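Local coordinates for protein PHOX (Pseudomonas fluorescens, PDB 4A9V) that hydrolyses phosphate monoesters as an alkaline phosphatase, a beta-propeller enzyme whose iron-calcium cofactor catalyses phosphotransfer, at residues 121-126 with 135-140; 74-79 with 253-258. All coordinates share one frame; numbering follows the deposited sequence.

Interaction 1: 121-126 with 135-140; sequences VIEVQR and QGSRYN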
ATOM      1  N   VAL A 121       9.305  10.321   7.748  1.00  6.96           N
ATOM      2  CA  VAL A 121       8.783  11.657   7.481  1.00  7.50           C
ATOM      3  C   VAL A 121       9.955  12.569   7.148  1.00  6.93           C
ATOM      4  O   VAL A 121      10.955  12.579   7.870  1.00  7.61           O
ATOM      5  CB  VAL A 121       8.029  12.231   8.698  1.00  7.78           C
ATOM      6  CG1 VAL A 121       7.461  13.607   8.378  1.00  8.27           C
ATOM      7  CG2 VAL A 121       6.927  11.287   9.145  1.00  9.53           C
ATOM      8  N   ILE A 122       9.862  13.245   6.005  1.00  6.73           N
ATOM      9  CA  ILE A 122      10.923  14.133   5.551  1.00  7.41           C
ATOM     10  C   ILE A 122      10.367  15.477   5.115  1.00  7.04           C
ATOM     11  O   ILE A 122       9.240  15.567   4.634  1.00  8.25           O
ATOM     12  CB  ILE A 122      11.741  13.514   4.399  1.00  7.33           C
ATOM     13  CG1 ILE A 122      10.893  13.331   3.135  1.00  8.28           C
ATOM     14  CG2 ILE A 122      12.379  12.203   4.843  1.00  8.44           C
ATOM     15  CD1 ILE A 122      11.698  12.868   1.936  1.00 10.23           C
ATOM     16  N   GLU A 123      11.172  16.522   5.267  1.00  6.95           N
ATOM     17  CA  GLU A 123      10.900  17.800   4.639  1.00  7.48           C
ATOM     18  C   GLU A 123      11.551  17.862   3.270  1.00  7.64           C
ATOM     19  O   GLU A 123      12.704  17.452   3.097  1.00  8.10           O
ATOM     20  CB  GLU A 123      11.406  18.950   5.511  1.00  8.57           C
ATOM     21  CG  GLU A 123      11.141  20.304   4.870  1.00  9.41           C
ATOM     22  CD  GLU A 123      11.577  21.497   5.690  1.00 11.14           C
ATOM     23  OE1 GLU A 123      11.645  21.391   6.930  1.00 12.85           O
ATOM     24  OE2 GLU A 123      11.683  22.586   5.092  1.00 15.01           O
ATOM     25  N   VAL A 124      10.817  18.425   2.313  1.00  7.09           N
ATOM     26  CA  VAL A 124      11.376  18.795   1.026  1.00  7.74           C
ATOM     27  C   VAL A 124      11.166  20.287   0.793  1.00  8.02           C
ATOM     28  O   VAL A 124      10.205  20.884   1.286  1.00  8.29           O
ATOM     29  CB  VAL A 124      10.765  17.961  -0.124  1.00  8.35           C
ATOM     30  CG1 VAL A 124      11.161  16.505   0.034  1.00  9.18           C
ATOM     31  CG2 VAL A 124       9.252  18.094  -0.172  1.00  8.71           C
ATOM     32  N   GLN A 125      12.094  20.895   0.070  1.00  8.17           N
ATOM     33  CA  GLN A 125      12.038  22.317  -0.227  1.00  8.90           C
ATOM     34  C   GLN A 125      12.341  22.501  -1.700  1.00  9.37           C
ATOM     35  O   GLN A 125      13.184  21.804  -2.266  1.00 10.35           O
ATOM     36  CB  GLN A 125      13.069  23.086   0.604  1.00 12.08           C
ATOM     37  CG  GLN A 125      12.600  23.487   1.994  1.00 18.81           C
ATOM     38  CD  GLN A 125      13.660  24.251   2.770  1.00 24.23           C
ATOM     39  OE1 GLN A 125      14.661  24.694   2.202  1.00 22.99           O
ATOM     40  NE2 GLN A 125      13.510  24.295   4.092  1.00 19.27           N
ATOM     41  N   ARG A 126      11.731  23.516  -2.286  1.00 10.34           N
ATOM     42  CA  ARG A 126      11.919  23.788  -3.689  1.00 12.00           C
ATOM     43  C   ARG A 126      12.950  24.884  -3.849  1.00 14.83           C
ATOM     44  O   ARG A 126      12.810  25.974  -3.289  1.00 17.08           O
ATOM     45  CB  ARG A 126      10.610  24.211  -4.329  1.00 14.45           C
ATOM     46  CG  ARG A 126      10.787  24.630  -5.770  1.00 16.25           C
ATOM     47  CD  ARG A 126       9.475  24.636  -6.517  1.00 24.81           C
ATOM     48  NE  ARG A 126       8.395  25.258  -5.759  1.00 15.68           N
ATOM     49  CZ  ARG A 126       7.116  25.059  -6.036  1.00 13.53           C
ATOM     50  NH1 ARG A 126       6.789  24.266  -7.047  1.00 15.97           N
ATOM     51  NH2 ARG A 126       6.172  25.562  -5.256  1.00 13.99           N
ATOM     52  N   GLN A 135      17.886  17.626   4.809  1.00  8.95           N
ATOM     53  CA  GLN A 135      18.461  16.947   5.960  1.00  8.89           C
ATOM     54  C   GLN A 135      18.513  17.919   7.135  1.00  9.47           C
ATOM     55  O   GLN A 135      18.740  19.113   6.943  1.00 11.01           O
ATOM     56  CB  GLN A 135      19.859  16.422   5.630  1.00  9.25           C
ATOM     57  CG  GLN A 135      20.401  15.473   6.679  1.00  8.97           C
ATOM     58  CD  GLN A 135      21.745  14.868   6.316  1.00  9.92           C
ATOM     59  OE1 GLN A 135      22.127  14.808   5.146  1.00 11.47           O
ATOM     60  NE2 GLN A 135      22.459  14.400   7.323  1.00 10.68           N
ATOM     61  N   GLY A 136      18.229  17.431   8.338  1.00  9.58           N
ATOM     62  CA  GLY A 136      18.303  18.270   9.529  1.00  9.94           C
ATOM     63  C   GLY A 136      17.047  19.071   9.842  1.00 10.41           C
ATOM     64  O   GLY A 136      17.015  19.797  10.831  1.00 11.43           O
ATOM     65  N   SER A 137      15.993  18.924   9.048  1.00  9.53           N
ATOM     66  CA  SER A 137      14.713  19.548   9.375  1.00  8.71           C
ATOM     67  C   SER A 137      14.204  19.021  10.708  1.00  8.94           C
ATOM     68  O   SER A 137      14.250  17.814  10.964  1.00  9.90           O
ATOM     69  CB  SER A 137      13.689  19.249   8.291  1.00  9.44           C
ATOM     70  OG  SER A 137      12.395  19.644   8.711  1.00  9.27           O
ATOM     71  N   ARG A 138      13.547  19.888  11.469  1.00 10.25           N
ATOM     72  CA  ARG A 138      12.941  19.477  12.726  1.00 10.44           C
ATOM     73  C   ARG A 138      11.768  18.512  12.525  1.00  9.83           C
ATOM     74  O   ARG A 138      11.376  17.814  13.456  1.00 10.72           O
ATOM     75  CB  ARG A 138      12.489  20.701  13.523  1.00 13.60           C
ATOM     76  CG  ARG A 138      11.196  21.324  13.031  1.00 19.44           C
ATOM     77  CD  ARG A 138      10.660  22.366  14.007  1.00 71.86           C
ATOM     78  NE  ARG A 138      10.189  21.774  15.259  1.00111.31           N
ATOM     79  CZ  ARG A 138       8.910  21.515  15.535  1.00147.41           C
ATOM     80  NH1 ARG A 138       7.950  21.988  14.746  1.00 57.43           N
ATOM     81  NH2 ARG A 138       8.583  20.951  16.691  1.00114.09           N
ATOM     82  N   TYR A 139      11.252  18.431  11.301  1.00  8.76           N
ATOM     83  CA  TYR A 139      10.136  17.537  11.000  1.00  8.21           C
ATOM     84  C   TYR A 139      10.592  16.130  10.619  1.00  8.32           C
ATOM     85  O   TYR A 139       9.781  15.215  10.553  1.00  8.86           O
ATOM     86  CB  TYR A 139       9.273  18.138   9.897  1.00  9.06           C
ATOM     87  CG  TYR A 139       8.562  19.399  10.330  1.00  8.66           C
ATOM     88  CD1 TYR A 139       7.436  19.331  11.132  1.00  9.60           C
ATOM     89  CD2 TYR A 139       9.095  20.651  10.055  1.00 10.26           C
ATOM     90  CE1 TYR A 139       6.818  20.477  11.590  1.00 10.97           C
ATOM     91  CE2 TYR A 139       8.514  21.802  10.558  1.00 11.83           C
ATOM     92  CZ  TYR A 139       7.366  21.709  11.309  1.00 12.12           C
ATOM     93  OH  TYR A 139       6.770  22.844  11.812  1.00 16.10           O
ATOM     94  N   ASN A 140      11.862  15.965  10.273  1.00  7.80           N
ATOM     95  CA  ASN A 140      12.328  14.659   9.823  1.00  7.84           C
ATOM     96  C   ASN A 140      12.211  13.659  10.962  1.00  7.74           C
ATOM     97  O   ASN A 140      12.600  13.953  12.092  1.00  8.77           O
ATOM     98  CB  ASN A 140      13.775  14.722   9.348  1.00  7.88           C
ATOM     99  CG  ASN A 140      13.946  15.516   8.069  1.00  8.08           C
ATOM    100  OD1 ASN A 140      12.973  15.899   7.404  1.00  8.61           O
ATOM    101  ND2 ASN A 140      15.199  15.722   7.686  1.00  8.48           N
TER

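Interaction 2: 74-79 with 253-258; sequences FEFPGE and DPFDPQ. With EDO (1,2-ethanediol), chain O.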
ATOM      1  N   PHE A  74       2.341  16.553   1.956  1.00  6.56           N
ATOM      2  CA  PHE A  74       1.543  17.525   2.687  1.00  7.76           C
ATOM      3  C   PHE A  74       2.094  18.917   2.420  1.00  8.04           C
ATOM      4  O   PHE A  74       3.233  19.219   2.751  1.00  8.55           O
ATOM      5  CB  PHE A  74       1.613  17.238   4.192  1.00  7.72           C
ATOM      6  CG  PHE A  74       0.982  15.931   4.590  1.00  7.37           C
ATOM      7  CD1 PHE A  74       1.674  14.736   4.467  1.00  7.08           C
ATOM      8  CD2 PHE A  74      -0.320  15.896   5.066  1.00  8.40           C
ATOM      9  CE1 PHE A  74       1.072  13.533   4.794  1.00  7.20           C
ATOM     10  CE2 PHE A  74      -0.928  14.693   5.391  1.00  8.78           C
ATOM     11  CZ  PHE A  74      -0.228  13.512   5.252  1.00  7.90           C
ATOM     12  N   GLU A  75       1.270  19.775   1.838  1.00 10.09           N
ATOM     13  CA  GLU A  75       1.545  21.212   1.716  0.50 11.21           C
ATOM     14  C   GLU A  75       1.956  21.771   3.062  1.00 10.37           C
ATOM     15  O   GLU A  75       1.296  21.488   4.049  1.00 11.94           O
ATOM     16  CB  GLU A  75       0.275  21.939   1.270  0.50 17.13           C
ATOM     17  CG  GLU A  75      -0.121  21.675  -0.171  0.50 22.18           C
ATOM     18  CD  GLU A  75      -1.564  22.046  -0.457  0.50 53.24           C
ATOM     19  OE1 GLU A  75      -1.859  23.255  -0.555  0.50 79.63           O
ATOM     20  OE2 GLU A  75      -2.399  21.127  -0.593  0.50104.24           O
ATOM     21  N   PHE A  76       2.980  22.610   3.108  1.00 10.97           N
ATOM     22  CA  PHE A  76       3.381  23.228   4.353  1.00 10.03           C
ATOM     23  C   PHE A  76       2.619  24.540   4.536  1.00  9.35           C
ATOM     24  O   PHE A  76       2.744  25.443   3.720  1.00  9.67           O
ATOM     25  CB  PHE A  76       4.890  23.486   4.338  1.00 11.12           C
ATOM     26  CG  PHE A  76       5.487  23.633   5.702  1.00 10.27           C
ATOM     27  CD1 PHE A  76       5.329  24.808   6.412  1.00 11.96           C
ATOM     28  CD2 PHE A  76       6.140  22.573   6.306  1.00 13.32           C
ATOM     29  CE1 PHE A  76       5.811  24.929   7.699  1.00 14.73           C
ATOM     30  CE2 PHE A  76       6.641  22.689   7.592  1.00 14.68           C
ATOM     31  CZ  PHE A  76       6.493  23.878   8.279  1.00 17.17           C
ATOM     32  N   PRO A  77       1.747  24.624   5.552  1.00  9.94           N
ATOM     33  CA  PRO A  77       0.946  25.838   5.693  1.00 10.74           C
ATOM     34  C   PRO A  77       1.809  27.101   5.734  1.00  9.59           C
ATOM     35  O   PRO A  77       2.791  27.158   6.466  1.00 10.31           O
ATOM     36  CB  PRO A  77       0.210  25.613   7.021  1.00 13.03           C
ATOM     37  CG  PRO A  77       0.110  24.127   7.133  1.00 15.13           C
ATOM     38  CD  PRO A  77       1.412  23.623   6.577  1.00 12.42           C
ATOM     39  N   GLY A  78       1.473  28.072   4.890  1.00  9.32           N
ATOM     40  CA  GLY A  78       2.199  29.327   4.850  1.00  8.91           C
ATOM     41  C   GLY A  78       3.437  29.379   3.971  1.00  8.53           C
ATOM     42  O   GLY A  78       4.066  30.433   3.880  1.00 10.32           O
ATOM     43  N   GLU A  79       3.831  28.256   3.373  1.00  8.49           N
ATOM     44  CA  GLU A  79       5.116  28.160   2.681  0.50  9.35           C
ATOM     45  C   GLU A  79       5.000  27.323   1.407  1.00  8.38           C
ATOM     46  O   GLU A  79       5.171  26.107   1.478  1.00  9.43           O
ATOM     47  CB  GLU A  79       6.168  27.538   3.605  0.50 13.71           C
ATOM     48  CG  GLU A  79       6.310  28.228   4.954  0.50 15.87           C
ATOM     49  CD  GLU A  79       7.110  29.514   4.866  0.50 16.51           C
ATOM     50  OE1 GLU A  79       7.729  29.752   3.808  0.50 17.11           O
ATOM     51  OE2 GLU A  79       7.078  30.312   5.829  0.50 20.30           O
ATOM     52  N   ASP A 253       0.727  12.118  12.724  1.00  7.38           N
ATOM     53  CA  ASP A 253       0.720  13.552  12.477  1.00  7.89           C
ATOM     54  C   ASP A 253       2.111  14.009  12.050  1.00  8.03           C
ATOM     55  O   ASP A 253       2.997  14.148  12.889  1.00  8.14           O
ATOM     56  CB  ASP A 253       0.292  14.300  13.738  1.00  8.97           C
ATOM     57  CG  ASP A 253       0.207  15.802  13.528  1.00  9.94           C
ATOM     58  OD1 ASP A 253       0.568  16.281  12.430  1.00  9.83           O
ATOM     59  OD2 ASP A 253      -0.189  16.516  14.481  1.00 13.30           O
ATOM     60  N   PRO A 254       2.319  14.224  10.743  1.00  7.93           N
ATOM     61  CA  PRO A 254       3.670  14.555  10.302  1.00  8.34           C
ATOM     62  C   PRO A 254       4.133  15.931  10.776  1.00  8.49           C
ATOM     63  O   PRO A 254       5.326  16.219  10.747  1.00  8.58           O
ATOM     64  CB  PRO A 254       3.559  14.517   8.776  1.00  8.81           C
ATOM     65  CG  PRO A 254       2.129  14.846   8.497  1.00  9.69           C
ATOM     66  CD  PRO A 254       1.349  14.243   9.631  1.00  8.03           C
ATOM     67  N   PHE A 255       3.200  16.797  11.155  1.00  8.16           N
ATOM     68  CA  PHE A 255       3.556  18.139  11.600  1.00  8.49           C
ATOM     69  C   PHE A 255       3.866  18.232  13.096  1.00  8.95           C
ATOM     70  O   PHE A 255       4.194  19.309  13.591  1.00 11.16           O
ATOM     71  CB  PHE A 255       2.465  19.137  11.215  1.00  9.24           C
ATOM     72  CG  PHE A 255       2.386  19.392   9.738  1.00  9.27           C
ATOM     73  CD1 PHE A 255       3.223  20.318   9.135  1.00 10.75           C
ATOM     74  CD2 PHE A 255       1.519  18.668   8.939  1.00 10.65           C
ATOM     75  CE1 PHE A 255       3.193  20.524   7.769  1.00 10.55           C
ATOM     76  CE2 PHE A 255       1.484  18.874   7.571  1.00 11.31           C
ATOM     77  CZ  PHE A 255       2.332  19.788   6.984  1.00 11.21           C
ATOM     78  N   ASP A 256       3.818  17.106  13.799  1.00  9.36           N
ATOM     79  CA  ASP A 256       4.191  17.073  15.212  1.00  9.80           C
ATOM     80  C   ASP A 256       5.195  15.954  15.460  1.00  9.72           C
ATOM     81  O   ASP A 256       4.819  14.800  15.641  1.00  9.11           O
ATOM     82  CB  ASP A 256       2.960  16.859  16.099  1.00 12.07           C
ATOM     83  CG  ASP A 256       3.298  16.850  17.579  1.00 14.44           C
ATOM     84  OD1 ASP A 256       4.494  16.979  17.924  1.00 14.45           O
ATOM     85  OD2 ASP A 256       2.372  16.633  18.392  1.00 21.32           O
ATOM     86  N   PRO A 257       6.487  16.273  15.393  1.00  9.88           N
ATOM     87  CA  PRO A 257       7.491  15.212  15.401  1.00 10.40           C
ATOM     88  C   PRO A 257       7.668  14.520  16.749  1.00 10.35           C
ATOM     89  O   PRO A 257       8.375  13.522  16.826  1.00 13.27           O
ATOM     90  CB  PRO A 257       8.783  15.927  14.975  1.00 13.75           C
ATOM     91  CG  PRO A 257       8.518  17.379  15.143  1.00 20.38           C
ATOM     92  CD  PRO A 257       7.045  17.580  15.011  1.00 12.02           C
ATOM     93  N   GLN A 258       6.978  14.996  17.781  1.00  9.91           N
ATOM     94  CA  GLN A 258       6.985  14.314  19.069  1.00 12.05           C
ATOM     95  C   GLN A 258       5.662  13.611  19.366  1.00 11.16           C
ATOM     96  O   GLN A 258       5.469  13.094  20.462  1.00 14.29           O
ATOM     97  CB  GLN A 258       7.328  15.297  20.188  1.00 15.15           C
ATOM     98  CG  GLN A 258       8.791  15.717  20.195  1.00 19.11           C
ATOM     99  CD  GLN A 258       9.119  16.721  19.108  1.00 19.52           C
ATOM    100  OE1 GLN A 258       8.413  17.716  18.932  1.00 21.95           O
ATOM    101  NE2 GLN A 258      10.229  16.497  18.409  1.00 26.80           N
TER
HETATM  102  C1  EDO O 909      -1.909  19.630   2.022  1.00 69.39           C
HETATM  103  O1  EDO O 909      -1.173  18.938   0.868  1.00119.84           O
HETATM  104  C2  EDO O 909      -2.319  18.570   3.052  1.00 27.47           C
HETATM  105  O2  EDO O 909      -2.299  19.143   4.371  1.00 88.67           O

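Interaction 1: 121-126 with 135-140
The loop 135-140 interrupts strand 130-144 where it pairs with strand 118-127 in a beta hairpin, and there a side chain, that of Asn140, accepts a backbone N-H of the partner strand. The Asn140 carboxamide, its CG anti to the carbonyl carbon, turns OD1 onto Glu123 N (2.9 Å); the N-H meets the oxygen nearly along the C=O axis (164°), while ND2 holds the carbonyls of Val134 and Leu42. Beside it, Asn140 CA sends a C-H toward Val121 O (3.2 Å). Glu123 stands over the loop with CG anti to the backbone N and an extended chain, so its carboxylate lies alongside Ser137. Ser137 OG donates to the anti lone pair of Glu123 OE1 (2.6 Å) and accepts from Tyr139 N (3.1 Å), closing an ST turn. The Tyr139 ring offers its edge, CD2, to the same OE1 at 4.1 Å. Gln125 NE2 reaches Glu123 OE2 from above the carboxylate plane (2.7 Å), and Arg82 forms a salt bridge with OE2. An alanine in place of Glu123 would remove the acceptor of Ser137 and Gln125 and the charge facing Arg82, and would probably loosen the 135-140 turn. With donors at both oxygens and a cationic neighbour, this buried carboxylate is likely to stay ionised.

Interaction 2: 74-79 with 253-258
Aromatic and proline rings make up most of this junction between the end of strand 68-76 and the loop that joins strands 249-252 and 262-264 of another sheet. Among ring-to-ring contacts, Phe255 points its edge at the face of Phe76 in a T-shaped pair, centroids 5.7 Å apart and planes at 66°. Phe76 meets it with CG anti to the backbone N (chi1 -158°), and Arg82 makes a cation-pi contact with the same Phe76 ring. A CH-pi contact follows: Pro254 CG sits over the middle of the Phe74 ring, 4.0 Å from its centroid and 7° off the normal. Plain apolar contacts surround the tip of Phe255, where CE2 touches Phe74 CB at 3.8 Å and CE1 meets Pro77 CD, tip to tip, at 3.8 Å. Phe255 CZ also lies 3.5 Å from the carbonyl Glu75 O, a polar neighbour of the ring tip. Polar bonds work within each partner: Asp253 OD1 accepts from Phe255 N (3.0 Å) in an Asx turn, which fixes the backbone that carries the ring. An ethanediol, probably from the crystallisation liquor, takes the Glu75 N-H at its O1 (2.8 Å, almost straight) and also bonds Lys183. Cohesion between the two segments therefore rests on apolar contact and on the aromatic edge-to-face and CH-pi geometry.

Overall arrangement
Tyr139 joins the two contacts, whose centres are 10 Å apart. Its ring leaves the loop of interaction 1 to meet Phe76 edge-to-face (CE2 of each, 3.6 Å apart), and its CE1 lies 3.5 Å from Phe255 O. Arg138 O packs against Pro257 CG at 3.3 Å. Arg82, on strand 82-89 between the strands of the two contacts, serves both: it pairs with Glu123 and lies on Phe76. Interaction 1 is internal to one four-stranded sheet, whereas interaction 2 ties that sheet to the loop 253-258. Both lie away from the iron-calcium cofactor, although strand 68-76 also carries Asp69 of the mu-oxo-diiron pocket.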